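Side-chain contacts in geranyltranstransferase (Stenotrophomonas maltophilia, PDB 7LBJ), which probably catalyses the magnesium-dependent condensation of isoprenoid diphosphates into longer prenyl diphosphates such as farnesyl diphosphate: residues A[35-38]-A[39-43]; A[173-176]-A[177-180]; A[251-254]-A[255-258]. All coordinates share one frame; numbering follows the deposited sequence.

Contact 1 of 3, residues A[35-38]-A[39-43]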
ATOM      1  N   GLU A  35       5.086  21.358  -4.648  1.00 41.21           N
ATOM      2  CA  GLU A  35       4.673  20.644  -5.851  1.00 41.45           C
ATOM      3  C   GLU A  35       3.193  20.279  -5.752  1.00 40.18           C
ATOM      4  O   GLU A  35       2.741  19.759  -4.727  1.00 33.34           O
ATOM      5  CB  GLU A  35       5.510  19.373  -6.047  1.00 41.13           C
ATOM      6  CG  GLU A  35       7.007  19.484  -5.671  1.00 49.16           C
ATOM      7  CD  GLU A  35       7.769  18.148  -5.820  1.00 55.80           C
ATOM      8  OE1 GLU A  35       7.498  17.437  -6.815  1.00 69.89           O
ATOM      9  OE2 GLU A  35       8.623  17.798  -4.949  1.00 43.07           O
ATOM     10  N   ALA A  36       2.432  20.563  -6.809  1.00 39.40           N
ATOM     11  CA  ALA A  36       1.047  20.102  -6.861  1.00 36.82           C
ATOM     12  C   ALA A  36       1.021  18.581  -7.002  1.00 34.39           C
ATOM     13  O   ALA A  36       1.903  18.006  -7.650  1.00 37.90           O
ATOM     14  CB  ALA A  36       0.290  20.755  -8.028  1.00 40.77           C
ATOM     15  N   PRO A  37       0.044  17.885  -6.366  1.00 30.02           N
ATOM     16  CA  PRO A  37      -1.010  18.468  -5.527  1.00 29.66           C
ATOM     17  C   PRO A  37      -0.475  18.864  -4.147  1.00 29.24           C
ATOM     18  O   PRO A  37      -0.018  18.011  -3.381  1.00 23.93           O
ATOM     19  CB  PRO A  37      -2.039  17.341  -5.431  1.00 27.07           C
ATOM     20  CG  PRO A  37      -1.211  16.097  -5.524  1.00 24.42           C
ATOM     21  CD  PRO A  37      -0.120  16.432  -6.515  1.00 27.38           C
ATOM     22  N   GLN A  38      -0.518  20.165  -3.850  1.00 27.79           N
ATOM     23  CA  GLN A  38       0.141  20.654  -2.645  1.00 30.28           C
ATOM     24  C   GLN A  38      -0.530  20.130  -1.385  1.00 23.61           C
ATOM     25  O   GLN A  38       0.151  19.758  -0.424  1.00 24.72           O
ATOM     26  CB  GLN A  38       0.155  22.174  -2.651  1.00 33.33           C
ATOM     27  CG  GLN A  38       0.684  22.710  -3.944  1.00 38.95           C
ATOM     28  CD  GLN A  38       0.846  24.205  -3.908  1.00 50.30           C
ATOM     29  OE1 GLN A  38       0.153  24.897  -3.160  1.00 53.45           O
ATOM     30  NE2 GLN A  38       1.775  24.718  -4.706  1.00 51.50           N
ATOM     31  N   ARG A  39      -1.859  20.093  -1.365  1.00 24.18           N
ATOM     32  CA  ARG A  39      -2.556  19.699  -0.148  1.00 27.79           C
ATOM     33  C   ARG A  39      -2.234  18.256   0.227  1.00 25.28           C
ATOM     34  O   ARG A  39      -1.997  17.943   1.405  1.00 21.34           O
ATOM     35  CB  ARG A  39      -4.050  19.908  -0.353  1.00 27.18           C
ATOM     36  CG  ARG A  39      -4.875  19.941   0.875  1.00 28.30           C
ATOM     37  CD  ARG A  39      -6.251  20.457   0.513  1.00 34.62           C
ATOM     38  NE  ARG A  39      -7.178  20.328   1.626  1.00 30.14           N
ATOM     39  CZ  ARG A  39      -7.204  21.136   2.674  1.00 32.01           C
ATOM     40  NH1 ARG A  39      -6.369  22.160   2.785  1.00 35.82           N
ATOM     41  NH2 ARG A  39      -8.084  20.908   3.644  1.00 34.12           N
ATOM     42  N   LEU A  40      -2.207  17.361  -0.767  1.00 20.94           N
ATOM     43  CA  LEU A  40      -1.824  15.977  -0.507  1.00 18.46           C
ATOM     44  C   LEU A  40      -0.407  15.888   0.053  1.00 15.85           C
ATOM     45  O   LEU A  40      -0.148  15.158   1.017  1.00 16.50           O
ATOM     46  CB  LEU A  40      -1.938  15.154  -1.788  1.00 16.54           C
ATOM     47  CG  LEU A  40      -1.452  13.718  -1.627  1.00 15.48           C
ATOM     48  CD1 LEU A  40      -2.406  12.947  -0.719  1.00 15.36           C
ATOM     49  CD2 LEU A  40      -1.314  13.038  -2.991  1.00 18.19           C
ATOM     50  N   HIS A  41       0.536  16.590  -0.574  1.00 17.29           N
ATOM     51  CA  HIS A  41       1.919  16.512  -0.112  1.00 20.33           C
ATOM     52  C   HIS A  41       2.070  17.100   1.276  1.00 19.52           C
ATOM     53  O   HIS A  41       2.801  16.550   2.101  1.00 18.10           O
ATOM     54  CB  HIS A  41       2.837  17.230  -1.090  1.00 19.30           C
ATOM     55  CG  HIS A  41       2.858  16.593  -2.437  1.00 27.69           C
ATOM     56  ND1 HIS A  41       3.099  17.297  -3.599  1.00 26.81           N
ATOM     57  CD2 HIS A  41       2.648  15.309  -2.808  1.00 24.71           C
ATOM     58  CE1 HIS A  41       3.058  16.469  -4.625  1.00 29.80           C
ATOM     59  NE2 HIS A  41       2.777  15.259  -4.174  1.00 27.94           N
ATOM     60  N   GLN A  42       1.400  18.228   1.541  1.00 18.89           N
ATOM     61  CA  GLN A  42       1.455  18.832   2.868  1.00 22.50           C
ATOM     62  C   GLN A  42       0.907  17.877   3.913  1.00 23.26           C
ATOM     63  O   GLN A  42       1.472  17.741   5.008  1.00 18.60           O
ATOM     64  CB  GLN A  42       0.658  20.140   2.882  1.00 20.28           C
ATOM     65  CG  GLN A  42       1.301  21.276   2.146  1.00 29.67           C
ATOM     66  CD  GLN A  42       0.334  22.434   1.915  1.00 38.51           C
ATOM     67  OE1 GLN A  42      -0.678  22.562   2.613  1.00 36.78           O
ATOM     68  NE2 GLN A  42       0.627  23.266   0.913  1.00 40.82           N
ATOM     69  N   ALA A  43      -0.187  17.186   3.576  1.00 20.97           N
ATOM     70  CA  ALA A  43      -0.822  16.290   4.534  1.00 20.15           C
ATOM     71  C   ALA A  43       0.022  15.048   4.772  1.00 17.66           C
ATOM     72  O   ALA A  43       0.076  14.535   5.894  1.00 16.70           O
ATOM     73  CB  ALA A  43      -2.212  15.908   4.040  1.00 17.48           C
TER
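His41 turns back from the first turn of helix 38-46 and takes hold of the loop that leads into it. Its ND1 donates to Glu35 O at 2.7 Å, a short but bent bond (N-H...O 138°) in which the nitrogen stands well above the carbonyl plane and the oxygen lies tilted from the ring plane by 20°. With CG anti to its own carbonyl carbon (chi1 -64°), the imidazole is carried toward the N-terminal end of the helix. Pro37, at the N-cap position and preceded by a cis peptide bond, meets the ring twice: its O sits over one face, offset toward the rim, and its CD approaches CE1 at 3.7 Å. The same Pro37 O accepts the backbone N of His41 at 3.2 Å, while Pro37 CG lies beside Leu40 CB at 3.9 Å. Gln38 begins the helix, and its O receives Gln42 N at 2.8 Å. Gln42 CG lies 3.2 Å from Gln38 O, and the extended Gln42 chain runs back until NE2 is 3.8 Å from Gln38 CB, while the side-chain NE2 of Gln38 bonds Ala34 O. Leu40 and Ala43 rest on helix 115-134, and Arg39 pairs with Asp114 just before that helix. Gly161, Ala164 and Ala156 of the second subunit pack against Pro37, Leu40 and His41, which places this helix start at the dimer interface, between helix 115-134 and the partner chain.

Contact 2 of 3, residues A[173-176]-A[177-180]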
ATOM      1  N   GLN A 173     -16.707  -7.175  24.835  1.00 39.78           N
ATOM      2  CA  GLN A 173     -15.640  -7.454  25.794  1.00 40.02           C
ATOM      3  C   GLN A 173     -14.849  -8.657  25.291  1.00 39.18           C
ATOM      4  O   GLN A 173     -15.359  -9.780  25.273  1.00 41.70           O
ATOM      5  CB  GLN A 173     -16.211  -7.720  27.191  1.00 42.01           C
ATOM      6  N   GLN A 174     -13.607  -8.427  24.883  1.00 35.77           N
ATOM      7  CA  GLN A 174     -12.776  -9.491  24.340  1.00 31.55           C
ATOM      8  C   GLN A 174     -12.206 -10.365  25.454  1.00 33.93           C
ATOM      9  O   GLN A 174     -11.952  -9.900  26.568  1.00 33.28           O
ATOM     10  CB  GLN A 174     -11.633  -8.889  23.513  1.00 26.68           C
ATOM     11  CG  GLN A 174     -12.126  -8.069  22.329  1.00 31.82           C
ATOM     12  CD  GLN A 174     -11.018  -7.305  21.636  1.00 33.14           C
ATOM     13  OE1 GLN A 174     -10.698  -6.172  22.012  1.00 36.86           O
ATOM     14  NE2 GLN A 174     -10.433  -7.913  20.607  1.00 32.83           N
ATOM     15  N   THR A 175     -12.012 -11.648  25.147  1.00 30.87           N
ATOM     16  CA  THR A 175     -11.274 -12.521  26.052  1.00 28.33           C
ATOM     17  C   THR A 175      -9.784 -12.208  25.980  1.00 29.05           C
ATOM     18  O   THR A 175      -9.312 -11.544  25.050  1.00 24.16           O
ATOM     19  CB  THR A 175     -11.488 -13.984  25.693  1.00 29.32           C
ATOM     20  OG1 THR A 175     -10.900 -14.233  24.399  1.00 30.08           O
ATOM     21  CG2 THR A 175     -12.982 -14.309  25.673  1.00 36.40           C
ATOM     22  N   LEU A 176      -9.034 -12.694  26.978  1.00 28.69           N
ATOM     23  CA  LEU A 176      -7.579 -12.519  26.960  1.00 25.09           C
ATOM     24  C   LEU A 176      -6.955 -13.106  25.701  1.00 23.86           C
ATOM     25  O   LEU A 176      -6.056 -12.499  25.104  1.00 24.48           O
ATOM     26  CB  LEU A 176      -6.952 -13.173  28.187  1.00 22.42           C
ATOM     27  CG  LEU A 176      -6.813 -12.353  29.455  1.00 23.10           C
ATOM     28  CD1 LEU A 176      -6.587 -13.316  30.606  1.00 24.40           C
ATOM     29  CD2 LEU A 176      -5.669 -11.358  29.332  1.00 25.62           C
ATOM     30  N   ALA A 177      -7.387 -14.304  25.305  1.00 27.90           N
ATOM     31  CA  ALA A 177      -6.866 -14.902  24.075  1.00 25.42           C
ATOM     32  C   ALA A 177      -7.109 -13.992  22.879  1.00 23.24           C
ATOM     33  O   ALA A 177      -6.203 -13.753  22.071  1.00 22.99           O
ATOM     34  CB  ALA A 177      -7.501 -16.272  23.846  1.00 31.04           C
ATOM     35  N   ALA A 178      -8.323 -13.451  22.764  1.00 22.25           N
ATOM     36  CA  ALA A 178      -8.669 -12.643  21.600  1.00 27.83           C
ATOM     37  C   ALA A 178      -7.947 -11.299  21.614  1.00 21.52           C
ATOM     38  O   ALA A 178      -7.508 -10.809  20.566  1.00 21.56           O
ATOM     39  CB  ALA A 178     -10.186 -12.435  21.552  1.00 27.06           C
ATOM     40  N   LEU A 179      -7.862 -10.671  22.787  1.00 24.03           N
ATOM     41  CA  LEU A 179      -7.142  -9.407  22.922  1.00 22.29           C
ATOM     42  C   LEU A 179      -5.685  -9.572  22.521  1.00 19.97           C
ATOM     43  O   LEU A 179      -5.120  -8.748  21.778  1.00 17.62           O
ATOM     44  CB  LEU A 179      -7.263  -8.922  24.374  1.00 19.71           C
ATOM     45  CG  LEU A 179      -6.757  -7.527  24.715  1.00 23.71           C
ATOM     46  CD1 LEU A 179      -7.566  -6.504  23.927  1.00 25.29           C
ATOM     47  CD2 LEU A 179      -6.874  -7.291  26.220  1.00 25.46           C
ATOM     48  N   THR A 180      -5.060 -10.653  22.995  1.00 18.35           N
ATOM     49  CA  THR A 180      -3.653 -10.895  22.682  1.00 17.38           C
ATOM     50  C   THR A 180      -3.459 -11.115  21.187  1.00 18.37           C
ATOM     51  O   THR A 180      -2.524 -10.569  20.577  1.00 18.89           O
ATOM     52  CB  THR A 180      -3.166 -12.103  23.491  1.00 20.46           C
ATOM     53  OG1 THR A 180      -3.333 -11.834  24.894  1.00 20.68           O
ATOM     54  CG2 THR A 180      -1.712 -12.385  23.203  1.00 18.57           C
TER
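Ala177 opens the helical segment with its CB 4.0 Å from Thr175 OG1, a loose approach beside the hydroxyl that caps the next residue. At Ala178 the contact becomes polar: its backbone N donates to Thr175 OG1 at 3.2 Å with an N-H...O angle of 158°, and its CB lies 3.4 Å from the same oxygen. A chi1 of 66° sets that hydroxyl between the backbone N and carbonyl carbon of Thr175, facing the start of the helix. Leu179 follows with a backbone bond from its N to Thr175 O at 2.8 Å; further out, its CD1 lies 3.7 Å from Gln174 OE1, where the two side chains cross at about a right angle. Thr180 grips Leu176 O twice, through its N at 3.0 Å and its OG1 at 2.8 Å, the two donors arriving from opposite faces of the carbonyl plane. The hydroxyl thus spends its proton on a carbonyl one turn back, a common habit of threonine within helices. Leu176 and Thr180 also touch Phe254, and Leu179 touches Leu257, both of helix 254-258. Thr175 is thus a threonine N-cap at the start of the long helix 176-201 of the mainly helical polyprenyl synthase fold.

Contact 3 of 3, residues A[251-254]-A[255-258]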
ATOM      1  N   LYS A 251     -13.216  -1.803  25.182  1.00 59.94           N
ATOM      2  CA  LYS A 251     -13.459  -1.879  26.619  1.00 60.92           C
ATOM      3  C   LYS A 251     -12.506  -2.842  27.331  1.00 53.40           C
ATOM      4  O   LYS A 251     -12.258  -2.675  28.530  1.00 49.85           O
ATOM      5  CB  LYS A 251     -14.913  -2.292  26.866  1.00 62.10           C
ATOM      6  CG  LYS A 251     -15.311  -2.368  28.327  1.00 66.15           C
ATOM      7  CD  LYS A 251     -16.688  -2.978  28.496  1.00 68.64           C
ATOM      8  CE  LYS A 251     -17.104  -2.961  29.957  1.00 76.84           C
ATOM      9  NZ  LYS A 251     -16.993  -1.595  30.540  1.00 73.95           N
ATOM     10  N   SER A 252     -11.964  -3.836  26.626  1.00 46.25           N
ATOM     11  CA  SER A 252     -11.133  -4.869  27.237  1.00 38.50           C
ATOM     12  C   SER A 252      -9.656  -4.487  27.185  1.00 32.91           C
ATOM     13  O   SER A 252      -9.142  -4.086  26.137  1.00 35.42           O
ATOM     14  CB  SER A 252     -11.350  -6.215  26.541  1.00 42.64           C
ATOM     15  OG  SER A 252     -12.537  -6.843  27.004  1.00 44.39           O
ATOM     16  N   THR A 253      -8.985  -4.604  28.329  1.00 26.92           N
ATOM     17  CA  THR A 253      -7.584  -4.244  28.496  1.00 25.37           C
ATOM     18  C   THR A 253      -6.929  -5.285  29.389  1.00 24.99           C
ATOM     19  O   THR A 253      -7.607  -6.037  30.100  1.00 25.41           O
ATOM     20  CB  THR A 253      -7.400  -2.877  29.158  1.00 28.43           C
ATOM     21  OG1 THR A 253      -7.835  -2.959  30.525  1.00 26.22           O
ATOM     22  CG2 THR A 253      -8.211  -1.812  28.441  1.00 29.81           C
ATOM     23  N   PHE A 254      -5.605  -5.290  29.388  1.00 21.26           N
ATOM     24  CA  PHE A 254      -4.942  -6.275  30.228  1.00 20.21           C
ATOM     25  C   PHE A 254      -5.175  -6.000  31.712  1.00 20.23           C
ATOM     26  O   PHE A 254      -5.421  -6.958  32.456  1.00 23.63           O
ATOM     27  CB  PHE A 254      -3.452  -6.360  29.871  1.00 20.79           C
ATOM     28  CG  PHE A 254      -3.210  -6.973  28.515  1.00 17.49           C
ATOM     29  CD1 PHE A 254      -3.355  -8.339  28.327  1.00 21.54           C
ATOM     30  CD2 PHE A 254      -2.910  -6.178  27.426  1.00 20.09           C
ATOM     31  CE1 PHE A 254      -3.168  -8.917  27.085  1.00 21.71           C
ATOM     32  CE2 PHE A 254      -2.723  -6.747  26.169  1.00 20.93           C
ATOM     33  CZ  PHE A 254      -2.844  -8.116  26.000  1.00 16.35           C
ATOM     34  N   PRO A 255      -5.145  -4.753  32.205  1.00 22.36           N
ATOM     35  CA  PRO A 255      -5.479  -4.570  33.633  1.00 23.23           C
ATOM     36  C   PRO A 255      -6.916  -4.926  33.958  1.00 26.45           C
ATOM     37  O   PRO A 255      -7.186  -5.388  35.073  1.00 26.49           O
ATOM     38  CB  PRO A 255      -5.203  -3.083  33.889  1.00 22.84           C
ATOM     39  CG  PRO A 255      -4.226  -2.694  32.805  1.00 26.27           C
ATOM     40  CD  PRO A 255      -4.626  -3.508  31.609  1.00 21.50           C
ATOM     41  N   ALA A 256      -7.859  -4.724  33.033  1.00 25.42           N
ATOM     42  CA  ALA A 256      -9.240  -5.062  33.361  1.00 29.83           C
ATOM     43  C   ALA A 256      -9.422  -6.569  33.447  1.00 26.50           C
ATOM     44  O   ALA A 256     -10.142  -7.065  34.320  1.00 27.70           O
ATOM     45  CB  ALA A 256     -10.203  -4.466  32.335  1.00 28.49           C
ATOM     46  N   LEU A 257      -8.752  -7.312  32.568  1.00 24.23           N
ATOM     47  CA  LEU A 257      -8.927  -8.760  32.514  1.00 26.93           C
ATOM     48  C   LEU A 257      -8.030  -9.492  33.501  1.00 28.73           C
ATOM     49  O   LEU A 257      -8.387 -10.577  33.966  1.00 29.04           O
ATOM     50  CB  LEU A 257      -8.648  -9.259  31.100  1.00 22.76           C
ATOM     51  CG  LEU A 257      -9.723  -8.967  30.061  1.00 26.98           C
ATOM     52  CD1 LEU A 257      -9.148  -9.095  28.655  1.00 25.75           C
ATOM     53  CD2 LEU A 257     -10.860  -9.929  30.250  1.00 28.77           C
ATOM     54  N   LEU A 258      -6.868  -8.935  33.826  1.00 25.53           N
ATOM     55  CA  LEU A 258      -5.958  -9.600  34.749  1.00 27.19           C
ATOM     56  C   LEU A 258      -5.944  -8.976  36.133  1.00 26.33           C
ATOM     57  O   LEU A 258      -5.356  -9.563  37.043  1.00 25.02           O
ATOM     58  CB  LEU A 258      -4.533  -9.588  34.195  1.00 22.37           C
ATOM     59  CG  LEU A 258      -4.345 -10.396  32.913  1.00 17.82           C
ATOM     60  CD1 LEU A 258      -3.000 -10.038  32.294  1.00 21.98           C
ATOM     61  CD2 LEU A 258      -4.438 -11.870  33.220  1.00 22.36           C
TER
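Thr253 caps helix 254-258 by reaching forward to Pro255 and Ala256. Its CB passes Pro255 CD at 3.8 Å. OG1, placed between the backbone N and the carbonyl carbon by a chi1 of 68°, accepts Ala256 N at 3.1 Å with an N-H...O angle of 153°. That same oxygen has Ala256 CB at 3.3 Å and Pro255 CD close by, making a partly apolar setting for a hydroxyl. The backbone O of Thr253 takes Leu257 N at 3.0 Å, and Leu257 CG and CD1 bend back over this oxygen, CD1 reaching Ser252 CB at 4.2 Å. One residue on, Phe254 O receives Leu258 N at 2.8 Å. Phe254 CD1 lies 4.3 Å from Leu258 CD1, which stands at the edge of the ring, near its plane, while Phe254 CB touches Pro255 CD. Beyond the turn, Phe254 packs on Leu221 and Val225 of helix 206-233 and on Gln266 of helix 260-277, and its N donates to Asp228. Chemically, this is an N-cap compatible with a proline in the first turn: Pro255 has no N-H, which costs little here, since a first-turn amide has no carbonyl of a preceding turn to bond, and Thr253 OG1 meets the next amide, that of Ala256. By contrast, Thr253 N is buried with no partner in the model, which would probably carry some energetic cost.

The three contacts follow one another along the chain, each marking the start of a helix: 38-46 for contact 1, 176-201 for contact 2 and 254-258 for contact 3. Contact 1 stands apart, its centre 41 Å from each of the others, on the side where the second subunit packs. Contacts 2 and 3 have centres 9 Å apart and touch directly, Gln174 O lying 3.1 Å from Ser252 OG in a probable hydrogen bond. Two threonine-capped helix starts, far apart in sequence, are thereby joined at one end of the helical bundle, where no other chain of the assembly touches them, whereas in contact 1 a proline takes the N-cap position at the dimer interface.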